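PDB 4QMH: LP04448p from Drosophila melanogaster, which probably binds tubulin through an array of TOG domains, the fourth of which is described here, and promotes microtubule polymerization as an XMAP215-family member. Local coordinates for residues A[174-177]-A[178-181]; A[187-191]-A[192-196]; A[204-208]-A[209-213]; A[213-216]-A[217-221]. All coordinates share one frame; numbering follows the deposited sequence.

Contact 1 (A[174-177]-A[178-181]); sequences EDIH and SMVP
Met-179 lays the far end of its side chain over the tip of Ile-176 one turn back: CE sits 3.7 Å from Ile-176 CD1, with the sulfur only slightly farther off. Its CG stands beside the backbone N (chi1 -56°) and the chain is extended beyond that, which carries CE back along the helix to 3.8 Å from Asp-175 OD2. The Met-179 side chain also touches Phe-135 and Ile-140, so an alanine at Met-179 would probably open a gap between Ile-176 and those two and leave the Ile-176 methyl without its neighbour. Asp-175 is held from several directions. Its OD1 accepts from the backbone N of Glu-138, and its OD2 takes a hydrogen from a water that also donates to Ser-178 OG, at 2.9 Å on both arms. Ser-178 turns its hydroxyl, tucked between N and the carbonyl carbon (chi1 74°), back to the Asp-175 carbonyl; Ser-178 OG to Asp-175 O measures 2.5 Å, a very short bond whose exact length deserves reserve. The backbone tightens here. Met-179 N bonds to Ile-176 O at 2.9 Å and Val-180 N to His-177 O at 3.0 Å, both three residues back. Pro-181 has no N-H to give; its CD rests 3.5 Å from His-177 O instead. This is a proline kink inside a helix, approached through a turn of 3-10-type bonds, within the all-helical HEAT-like stack of a TOG domain.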
loop_
_atom_site.group_PDB
_atom_site.type_symbol
_atom_site.label_atom_id
_atom_site.label_comp_id
_atom_site.label_asym_id
_atom_site.label_seq_id
_atom_site.Cartn_x
_atom_site.Cartn_y
_atom_site.Cartn_z
ATOM N N GLU A 174 -14.062 7.846 5.822
ATOM C CA GLU A 174 -13.940 8.840 4.775
ATOM C C GLU A 174 -12.991 8.350 3.688
ATOM O O GLU A 174 -13.211 8.611 2.504
ATOM C CB GLU A 174 -13.430 10.164 5.347
ATOM C CG GLU A 174 -13.289 11.268 4.306
ATOM C CD GLU A 174 -14.563 11.538 3.519
ATOM O OE1 GLU A 174 -15.679 11.268 4.017
ATOM O OE2 GLU A 174 -14.449 12.035 2.380
ATOM N N ASP A 175 -11.916 7.673 4.087
ATOM C CA ASP A 175 -10.993 7.146 3.090
ATOM C C ASP A 175 -11.647 6.043 2.259
ATOM O O ASP A 175 -11.431 5.975 1.042
ATOM C CB ASP A 175 -9.697 6.647 3.726
ATOM C CG ASP A 175 -8.544 6.639 2.739
ATOM O OD1 ASP A 175 -8.129 7.746 2.333
ATOM O OD2 ASP A 175 -8.057 5.547 2.385
ATOM N N ILE A 176 -12.433 5.177 2.898
ATOM C CA ILE A 176 -13.218 4.198 2.124
ATOM C C ILE A 176 -14.182 4.903 1.151
ATOM O O ILE A 176 -14.308 4.511 -0.010
ATOM C CB ILE A 176 -13.967 3.206 3.037
ATOM C CG1 ILE A 176 -12.989 2.471 3.961
ATOM C CG2 ILE A 176 -14.779 2.213 2.208
ATOM C CD1 ILE A 176 -11.881 1.744 3.235
ATOM N N HIS A 177 -14.851 5.962 1.605
ATOM C CA HIS A 177 -15.692 6.744 0.701
ATOM C C HIS A 177 -14.941 7.173 -0.568
ATOM O O HIS A 177 -15.507 7.191 -1.656
ATOM C CB HIS A 177 -16.250 7.991 1.392
ATOM C CG HIS A 177 -17.554 7.774 2.097
ATOM N ND1 HIS A 177 -18.762 7.731 1.433
ATOM C CD2 HIS A 177 -17.840 7.620 3.411
ATOM C CE1 HIS A 177 -19.734 7.547 2.309
ATOM N NE2 HIS A 177 -19.203 7.475 3.516
ATOM N N SER A 178 -13.666 7.531 -0.425
ATOM C CA SER A 178 -12.891 8.000 -1.565
ATOM C C SER A 178 -12.684 6.908 -2.619
ATOM O O SER A 178 -12.379 7.212 -3.770
ATOM C CB SER A 178 -11.541 8.577 -1.118
ATOM O OG SER A 178 -10.647 7.548 -0.724
ATOM N N MET A 179 -12.867 5.652 -2.221
ATOM C CA MET A 179 -12.693 4.523 -3.138
ATOM C C MET A 179 -13.959 4.255 -3.936
ATOM O O MET A 179 -13.930 3.583 -4.963
ATOM C CB MET A 179 -12.317 3.265 -2.369
ATOM C CG MET A 179 -11.072 3.428 -1.516
ATOM S SD MET A 179 -10.813 1.953 -0.527
ATOM C CE MET A 179 -9.518 2.600 0.534
ATOM N N VAL A 180 -15.082 4.767 -3.454
ATOM C CA VAL A 180 -16.369 4.380 -4.034
ATOM C C VAL A 180 -16.543 4.734 -5.530
ATOM O O VAL A 180 -17.038 3.919 -6.310
ATOM C CB VAL A 180 -17.549 4.898 -3.186
ATOM C CG1 VAL A 180 -18.865 4.710 -3.936
ATOM C CG2 VAL A 180 -17.597 4.180 -1.840
ATOM N N PRO A 181 -16.126 5.937 -5.950
ATOM C CA PRO A 181 -16.244 6.206 -7.391
ATOM C C PRO A 181 -15.445 5.219 -8.230
ATOM O O PRO A 181 -15.857 4.864 -9.341
ATOM C CB PRO A 181 -15.661 7.616 -7.531
ATOM C CG PRO A 181 -15.881 8.244 -6.193
ATOM C CD PRO A 181 -15.696 7.127 -5.198
HETATM O O HOH W 1 -8.284 5.937 -0.511
#

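Contact 2 (A[187-191]-A[192-196])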
loop_
_atom_site.group_PDB
_atom_site.type_symbol
_atom_site.label_atom_id
_atom_site.label_comp_id
_atom_site.label_asym_id
_atom_site.label_seq_id
_atom_site.Cartn_x
_atom_site.Cartn_y
_atom_site.Cartn_z
ATOM N N ILE A 187 -16.275 -2.021 -11.293
ATOM C CA ILE A 187 -17.262 -3.083 -11.372
ATOM C C ILE A 187 -17.617 -3.334 -12.828
ATOM O O ILE A 187 -18.003 -4.439 -13.196
ATOM C CB ILE A 187 -18.539 -2.692 -10.608
ATOM C CG1 ILE A 187 -18.360 -2.971 -9.120
ATOM C CG2 ILE A 187 -19.749 -3.442 -11.145
ATOM C CD1 ILE A 187 -19.466 -2.380 -8.293
ATOM N N CYS A 188 -17.459 -2.300 -13.651
ATOM C CA CYS A 188 -17.789 -2.368 -15.071
ATOM C C CYS A 188 -16.564 -2.240 -15.971
ATOM O O CYS A 188 -16.699 -1.984 -17.170
ATOM C CB CYS A 188 -18.776 -1.264 -15.437
ATOM S SG CYS A 188 -20.357 -1.411 -14.596
ATOM N N ASP A 189 -15.376 -2.405 -15.396
ATOM C CA ASP A 189 -14.132 -2.210 -16.136
ATOM C C ASP A 189 -14.099 -3.082 -17.384
ATOM O O ASP A 189 -14.735 -4.125 -17.436
ATOM C CB ASP A 189 -12.931 -2.522 -15.242
ATOM C CG ASP A 189 -11.644 -1.921 -15.760
ATOM O OD1 ASP A 189 -10.902 -2.618 -16.484
ATOM O OD2 ASP A 189 -11.365 -0.750 -15.438
ATOM N N ARG A 190 -13.355 -2.632 -18.386
ATOM C CA ARG A 190 -13.217 -3.386 -19.631
ATOM C C ARG A 190 -12.392 -4.650 -19.404
ATOM O O ARG A 190 -12.491 -5.624 -20.162
ATOM C CB ARG A 190 -12.557 -2.511 -20.700
ATOM C CG ARG A 190 -11.216 -1.932 -20.265
ATOM C CD ARG A 190 -10.771 -0.782 -21.158
ATOM N NE ARG A 190 -9.508 -0.203 -20.705
ATOM C CZ ARG A 190 -9.393 0.632 -19.675
ATOM N NH1 ARG A 190 -10.467 0.987 -18.980
ATOM N NH2 ARG A 190 -8.205 1.110 -19.334
ATOM N N ASN A 191 -11.578 -4.629 -18.355
ATOM C CA ASN A 191 -10.691 -5.737 -18.042
ATOM C C ASN A 191 -11.392 -6.750 -17.140
ATOM O O ASN A 191 -11.893 -6.398 -16.073
ATOM C CB ASN A 191 -9.422 -5.211 -17.369
ATOM C CG ASN A 191 -8.434 -6.305 -17.048
ATOM O OD1 ASN A 191 -8.666 -7.133 -16.173
ATOM N ND2 ASN A 191 -7.305 -6.304 -17.754
ATOM N N ALA A 192 -11.454 -8.003 -17.583
ATOM C CA ALA A 192 -12.180 -9.037 -16.840
ATOM C C ALA A 192 -11.650 -9.322 -15.431
ATOM O O ALA A 192 -12.419 -9.701 -14.543
ATOM C CB ALA A 192 -12.250 -10.341 -17.655
ATOM N N ASP A 193 -10.341 -9.182 -15.239
ATOM C CA ASP A 193 -9.724 -9.427 -13.939
ATOM C C ASP A 193 -10.090 -8.303 -12.970
ATOM O O ASP A 193 -10.400 -8.547 -11.806
ATOM C CB ASP A 193 -8.199 -9.492 -14.056
ATOM C CG ASP A 193 -7.711 -10.675 -14.883
ATOM O OD1 ASP A 193 -8.491 -11.627 -15.085
ATOM O OD2 ASP A 193 -6.524 -10.658 -15.300
ATOM N N VAL A 194 -10.012 -7.073 -13.464
ATOM C CA VAL A 194 -10.426 -5.897 -12.698
ATOM C C VAL A 194 -11.892 -5.995 -12.267
ATOM O O VAL A 194 -12.221 -5.780 -11.100
ATOM C CB VAL A 194 -10.174 -4.596 -13.484
ATOM C CG1 VAL A 194 -10.764 -3.390 -12.737
ATOM C CG2 VAL A 194 -8.682 -4.406 -13.697
ATOM N N ARG A 195 -12.765 -6.333 -13.212
ATOM C CA ARG A 195 -14.184 -6.517 -12.917
ATOM C C ARG A 195 -14.386 -7.551 -11.826
ATOM O O ARG A 195 -15.114 -7.312 -10.863
ATOM C CB ARG A 195 -14.959 -6.958 -14.165
ATOM C CG ARG A 195 -15.239 -5.864 -15.175
ATOM C CD ARG A 195 -16.411 -6.231 -16.112
ATOM N NE ARG A 195 -16.250 -7.528 -16.774
ATOM C CZ ARG A 195 -15.505 -7.741 -17.858
ATOM N NH1 ARG A 195 -14.823 -6.750 -18.412
ATOM N NH2 ARG A 195 -15.435 -8.957 -18.388
ATOM N N LYS A 196 -13.756 -8.710 -11.981
ATOM C CA LYS A 196 -13.920 -9.786 -11.012
ATOM C C LYS A 196 -13.504 -9.333 -9.618
ATOM O O LYS A 196 -14.233 -9.518 -8.644
ATOM C CB LYS A 196 -13.120 -11.027 -11.433
ATOM C CG LYS A 196 -13.108 -12.131 -10.392
ATOM C CD LYS A 196 -12.392 -13.367 -10.936
ATOM C CE LYS A 196 -12.415 -14.511 -9.935
ATOM N NZ LYS A 196 -11.590 -14.205 -8.736
#
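Asp-189 presses its CB against Val-194 CG1 at 3.4 Å, and this is where the turn is packed most firmly. With CG anti to the backbone N (chi1 -161°), the carboxylate is carried across the same valine methyl, CG lying close to Val-194 CG1. The same carboxylate works at both oxygens. OD1 accepts from Asn-191 N at 2.8 Å, an Asx turn in which the donor arrives on the anti side and somewhat out of the carboxylate plane, while OD2 makes a salt bridge to Lys-152. A leucine in place of Asp-189 would probably leave Asn-191 N without its acceptor and Lys-152 without its opposite charge. Asn-191 in turn is the N-cap: its OD1 takes Val-194 N at 3.0 Å with a nearly straight N-H (165°), and Asp-193 N at 2.8 Å in a weaker, bent bond. Its own carbonyl receives Arg-195 N at 3.0 Å, closing the first helical turn. On the looser side, the side chains of Arg-190, Ala-192 and Asp-193 are exposed and add little packing. Arg-195 bends at chi3 and folds back toward the turn, with Ala-192 CA over one face of the guanidinium. NH1 points at Asp-189 O, but that oxygen is crowded in the model, so the bond is doubtful in detail. The turn thus joins the end of helix 173-186 to the start of helix 192-209, and both Asn-191 and Val-194 lean on helix 149-162, touching Pro-149 and Thr-153 respectively.

Contact 3 (A[204-208]-A[209-213]); sequences GIMIH and LGFDA
Ile-205 O is gripped by two backbone donors, Leu-209 N at 3.0 Å and His-208 N at 3.1 Å. One residue on, Met-206 O takes Gly-210 N at 2.7 Å, the last bond of this helix before the chain leaves it. Gly-210 has positive phi (84°), a backbone shape in which any side chain would collide with the carbonyl oxygen of Leu-209; the residue both ends one helix and stands at the N-cap of the next. Two pairs of side chains bridge the joint, the members of each running alongside one another in the same direction. Ile-205 CG2 meets Leu-209 CD1 at 4.0 Å. Met-206 reaches past the glycine: its CG packs 3.6 Å from Phe-211 N, and the bend at chi3 (-73°) brings CE to the edge of the Phe-211 ring, 4.0 Å from CD1. That ring also has a cation-pi partner in Arg-237. The His-208 imidazole turns away from the joint, and its NE2 is hydrogen-bonded to Leu-163 O. Helix 192-209 is therefore turned directly into helix 211-221, with Ile-205 and Leu-209 resting on Ile-176 of helix 173-186, while Met-206 and Phe-211 share Leu-233 of helix 226-236.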
loop_
_atom_site.group_PDB
_atom_site.type_symbol
_atom_site.label_atom_id
_atom_site.label_comp_id
_atom_site.label_asym_id
_atom_site.label_seq_id
_atom_site.Cartn_x
_atom_site.Cartn_y
_atom_site.Cartn_z
ATOM N N GLY A 204 -16.606 -6.057 1.193
ATOM C CA GLY A 204 -15.653 -5.433 2.091
ATOM C C GLY A 204 -15.881 -3.946 2.291
ATOM O O GLY A 204 -15.812 -3.459 3.410
ATOM N N ILE A 205 -16.103 -3.212 1.200
ATOM C CA ILE A 205 -16.426 -1.790 1.283
ATOM C C ILE A 205 -17.708 -1.585 2.080
ATOM O O ILE A 205 -17.775 -0.740 2.974
ATOM C CB ILE A 205 -16.596 -1.165 -0.131
ATOM C CG1 ILE A 205 -15.306 -1.328 -0.957
ATOM C CG2 ILE A 205 -17.043 0.296 -0.036
ATOM C CD1 ILE A 205 -14.210 -0.357 -0.607
ATOM N N MET A 206 -18.731 -2.374 1.773
ATOM C CA MET A 206 -20.013 -2.215 2.457
ATOM C C MET A 206 -19.947 -2.533 3.949
ATOM O O MET A 206 -20.703 -1.967 4.732
ATOM C CB MET A 206 -21.075 -3.083 1.794
ATOM C CG MET A 206 -22.491 -2.709 2.203
ATOM S SD MET A 206 -23.713 -3.714 1.365
ATOM C CE MET A 206 -23.619 -3.020 -0.282
ATOM N N ILE A 207 -19.066 -3.449 4.340
ATOM C CA ILE A 207 -18.905 -3.768 5.756
ATOM C C ILE A 207 -18.532 -2.510 6.543
ATOM O O ILE A 207 -18.931 -2.348 7.701
ATOM C CB ILE A 207 -17.866 -4.887 5.967
ATOM C CG1 ILE A 207 -18.502 -6.241 5.665
ATOM C CG2 ILE A 207 -17.285 -4.845 7.381
ATOM C CD1 ILE A 207 -17.503 -7.372 5.566
ATOM N N HIS A 208 -17.807 -1.601 5.900
ATOM C CA HIS A 208 -17.392 -0.359 6.548
ATOM C C HIS A 208 -18.320 0.836 6.326
ATOM O O HIS A 208 -18.451 1.686 7.203
ATOM C CB HIS A 208 -15.949 -0.017 6.154
ATOM C CG HIS A 208 -14.956 -1.003 6.676
ATOM N ND1 HIS A 208 -14.339 -0.856 7.899
ATOM C CD2 HIS A 208 -14.520 -2.183 6.173
ATOM C CE1 HIS A 208 -13.549 -1.891 8.118
ATOM N NE2 HIS A 208 -13.634 -2.707 7.081
ATOM N N LEU A 209 -18.969 0.907 5.168
ATOM C CA LEU A 209 -19.831 2.051 4.874
ATOM C C LEU A 209 -21.309 1.760 5.096
ATOM O O LEU A 209 -22.083 2.666 5.425
ATOM C CB LEU A 209 -19.626 2.533 3.438
ATOM C CG LEU A 209 -18.239 3.090 3.135
ATOM C CD1 LEU A 209 -18.221 3.730 1.732
ATOM C CD2 LEU A 209 -17.808 4.088 4.206
ATOM N N GLY A 210 -21.705 0.507 4.901
ATOM C CA GLY A 210 -23.113 0.141 4.939
ATOM C C GLY A 210 -23.857 0.372 3.629
ATOM O O GLY A 210 -23.453 1.193 2.805
ATOM N N PHE A 211 -24.960 -0.351 3.440
ATOM C CA PHE A 211 -25.750 -0.262 2.216
ATOM C C PHE A 211 -26.291 1.140 1.928
ATOM O O PHE A 211 -26.160 1.643 0.814
ATOM C CB PHE A 211 -26.919 -1.250 2.261
ATOM C CG PHE A 211 -27.795 -1.201 1.043
ATOM C CD1 PHE A 211 -27.475 -1.944 -0.085
ATOM C CD2 PHE A 211 -28.929 -0.408 1.015
ATOM C CE1 PHE A 211 -28.270 -1.900 -1.214
ATOM C CE2 PHE A 211 -29.733 -0.356 -0.116
ATOM C CZ PHE A 211 -29.402 -1.104 -1.233
ATOM N N ASP A 212 -26.914 1.764 2.928
ATOM C CA ASP A 212 -27.535 3.067 2.732
ATOM C C ASP A 212 -26.556 4.126 2.211
ATOM O O ASP A 212 -26.870 4.863 1.273
ATOM C CB ASP A 212 -28.196 3.545 4.030
ATOM C CG ASP A 212 -29.438 2.739 4.392
ATOM O OD1 ASP A 212 -29.958 1.998 3.526
ATOM O OD2 ASP A 212 -29.906 2.863 5.543
ATOM N N ALA A 213 -25.369 4.182 2.804
ATOM C CA ALA A 213 -24.358 5.152 2.393
ATOM C C ALA A 213 -23.894 4.891 0.959
ATOM O O ALA A 213 -23.688 5.820 0.179
ATOM C CB ALA A 213 -23.173 5.141 3.357
#

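Contact 4 (A[213-216]-A[217-221]); sequences AMNR and ALDKQ
The Asn-215 amide and the Asp-219 carboxylate stand with their planes 76° apart, close to perpendicular, and Asn-215 ND2 stays 3.7 Å from Asp-219 OD2, too long for a hydrogen bond. What joins them is a water: it donates to Asn-215 OD1 at 2.9 Å and to Asp-219 OD1 at 2.8 Å, so both oxygens are served by one molecule. Asn-215 CG lies anti to its N (chi1 -171°), which swings the amide forward along the helix toward Asp-219, one turn on. The third flat group, the Arg-216 guanidinium, folds back the other way, and Ala-213 CA lies 3.6 Å above one of its faces, near the rim. Beneath these side chains the backbone is regular: Ala-217 N, Leu-218 N, Asp-219 N and Lys-220 N each bond to the carbonyl four residues earlier, the last at 2.9 Å to Arg-216 O. Met-214 O, already taken by Leu-218 N, also receives Tyr-184 OH. On the buried face Ala-217 packs on Val-180, and Leu-218 on Tyr-184 and Ile-229. With apolar residues toward the neighbouring helices and charged or water-bridged ones outside, this is an amphipathic alpha-helix of a helical-repeat domain.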
loop_
_atom_site.group_PDB
_atom_site.type_symbol
_atom_site.label_atom_id
_atom_site.label_comp_id
_atom_site.label_asym_id
_atom_site.label_seq_id
_atom_site.Cartn_x
_atom_site.Cartn_y
_atom_site.Cartn_z
ATOM N N ALA A 213 -25.369 4.182 2.804
ATOM C CA ALA A 213 -24.358 5.152 2.393
ATOM C C ALA A 213 -23.894 4.891 0.959
ATOM O O ALA A 213 -23.688 5.820 0.179
ATOM C CB ALA A 213 -23.173 5.141 3.357
ATOM N N MET A 214 -23.757 3.620 0.597
ATOM C CA MET A 214 -23.290 3.299 -0.749
ATOM C C MET A 214 -24.367 3.602 -1.771
ATOM O O MET A 214 -24.081 4.084 -2.868
ATOM C CB MET A 214 -22.826 1.846 -0.841
ATOM C CG MET A 214 -21.620 1.580 0.034
ATOM S SD MET A 214 -20.950 -0.071 -0.139
ATOM C CE MET A 214 -20.206 0.012 -1.773
ATOM N N ASN A 215 -25.614 3.337 -1.403
ATOM C CA ASN A 215 -26.733 3.661 -2.273
ATOM C C ASN A 215 -26.898 5.179 -2.455
ATOM O O ASN A 215 -27.220 5.645 -3.547
ATOM C CB ASN A 215 -28.010 3.027 -1.737
ATOM C CG ASN A 215 -29.152 3.145 -2.702
ATOM O OD1 ASN A 215 -29.137 2.537 -3.768
ATOM N ND2 ASN A 215 -30.154 3.939 -2.340
ATOM N N ARG A 216 -26.649 5.944 -1.397
ATOM C CA ARG A 216 -26.684 7.404 -1.495
ATOM C C ARG A 216 -25.608 7.910 -2.443
ATOM O O ARG A 216 -25.838 8.824 -3.242
ATOM C CB ARG A 216 -26.496 8.058 -0.121
ATOM C CG ARG A 216 -27.725 8.010 0.762
ATOM C CD ARG A 216 -27.620 8.994 1.919
ATOM N NE ARG A 216 -26.555 8.653 2.860
ATOM C CZ ARG A 216 -26.700 7.812 3.881
ATOM N NH1 ARG A 216 -27.866 7.216 4.091
ATOM N NH2 ARG A 216 -25.679 7.564 4.690
ATOM N N ALA A 217 -24.427 7.310 -2.341
ATOM C CA ALA A 217 -23.313 7.660 -3.213
ATOM C C ALA A 217 -23.662 7.355 -4.665
ATOM O O ALA A 217 -23.313 8.112 -5.569
ATOM C CB ALA A 217 -22.051 6.912 -2.784
ATOM N N LEU A 218 -24.351 6.240 -4.893
ATOM C CA LEU A 218 -24.755 5.877 -6.239
ATOM C C LEU A 218 -25.707 6.926 -6.817
ATOM O O LEU A 218 -25.568 7.343 -7.965
ATOM C CB LEU A 218 -25.421 4.501 -6.240
ATOM C CG LEU A 218 -26.019 4.036 -7.568
ATOM C CD1 LEU A 218 -24.964 3.951 -8.657
ATOM C CD2 LEU A 218 -26.700 2.681 -7.377
ATOM N N ASP A 219 -26.670 7.356 -6.015
ATOM C CA ASP A 219 -27.633 8.353 -6.468
ATOM C C ASP A 219 -26.973 9.705 -6.740
ATOM O O ASP A 219 -27.292 10.366 -7.725
ATOM C CB ASP A 219 -28.750 8.522 -5.437
ATOM C CG ASP A 219 -29.678 7.328 -5.384
ATOM O OD1 ASP A 219 -29.786 6.609 -6.401
ATOM O OD2 ASP A 219 -30.305 7.113 -4.325
ATOM N N LYS A 220 -26.069 10.117 -5.861
ATOM C CA LYS A 220 -25.435 11.424 -5.992
ATOM C C LYS A 220 -24.452 11.490 -7.150
ATOM O O LYS A 220 -24.430 12.477 -7.897
ATOM C CB LYS A 220 -24.739 11.839 -4.697
ATOM C CG LYS A 220 -23.869 13.076 -4.867
ATOM C CD LYS A 220 -23.825 13.938 -3.614
ATOM C CE LYS A 220 -23.032 13.287 -2.496
ATOM N NZ LYS A 220 -22.849 14.209 -1.327
ATOM N N GLN A 221 -23.648 10.440 -7.307
ATOM C CA GLN A 221 -22.575 10.449 -8.288
ATOM C C GLN A 221 -23.075 10.129 -9.700
ATOM O O GLN A 221 -22.421 10.460 -10.696
ATOM C CB GLN A 221 -21.458 9.491 -7.849
ATOM C CG GLN A 221 -20.823 9.917 -6.515
ATOM C CD GLN A 221 -19.901 8.875 -5.910
ATOM O OE1 GLN A 221 -19.531 7.899 -6.562
ATOM N NE2 GLN A 221 -19.524 9.082 -4.652
HETATM O O HOH W 2 -30.040 3.822 -6.190
#

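In the fold
From the N terminus the four contacts come in series, and none encloses or crosses another. Contact 1 lies within helix 173-186, contact 2 closes the turn into helix 192-209, contact 3 makes the joint into helix 211-221, and contact 4 runs on along that last helix, sharing Ala-213 with contact 3. Contacts 1, 3 and 4 form one touching cluster: Leu-209 meets His-177 and Val-180, Ala-217 meets Val-180, and Met-214 reaches back to Met-206 and Ile-205. Contact 2 stands apart, its centre about 19 Å from that of contact 1 and about 21 Å from those of contacts 3 and 4, at the far end of helix 192-209.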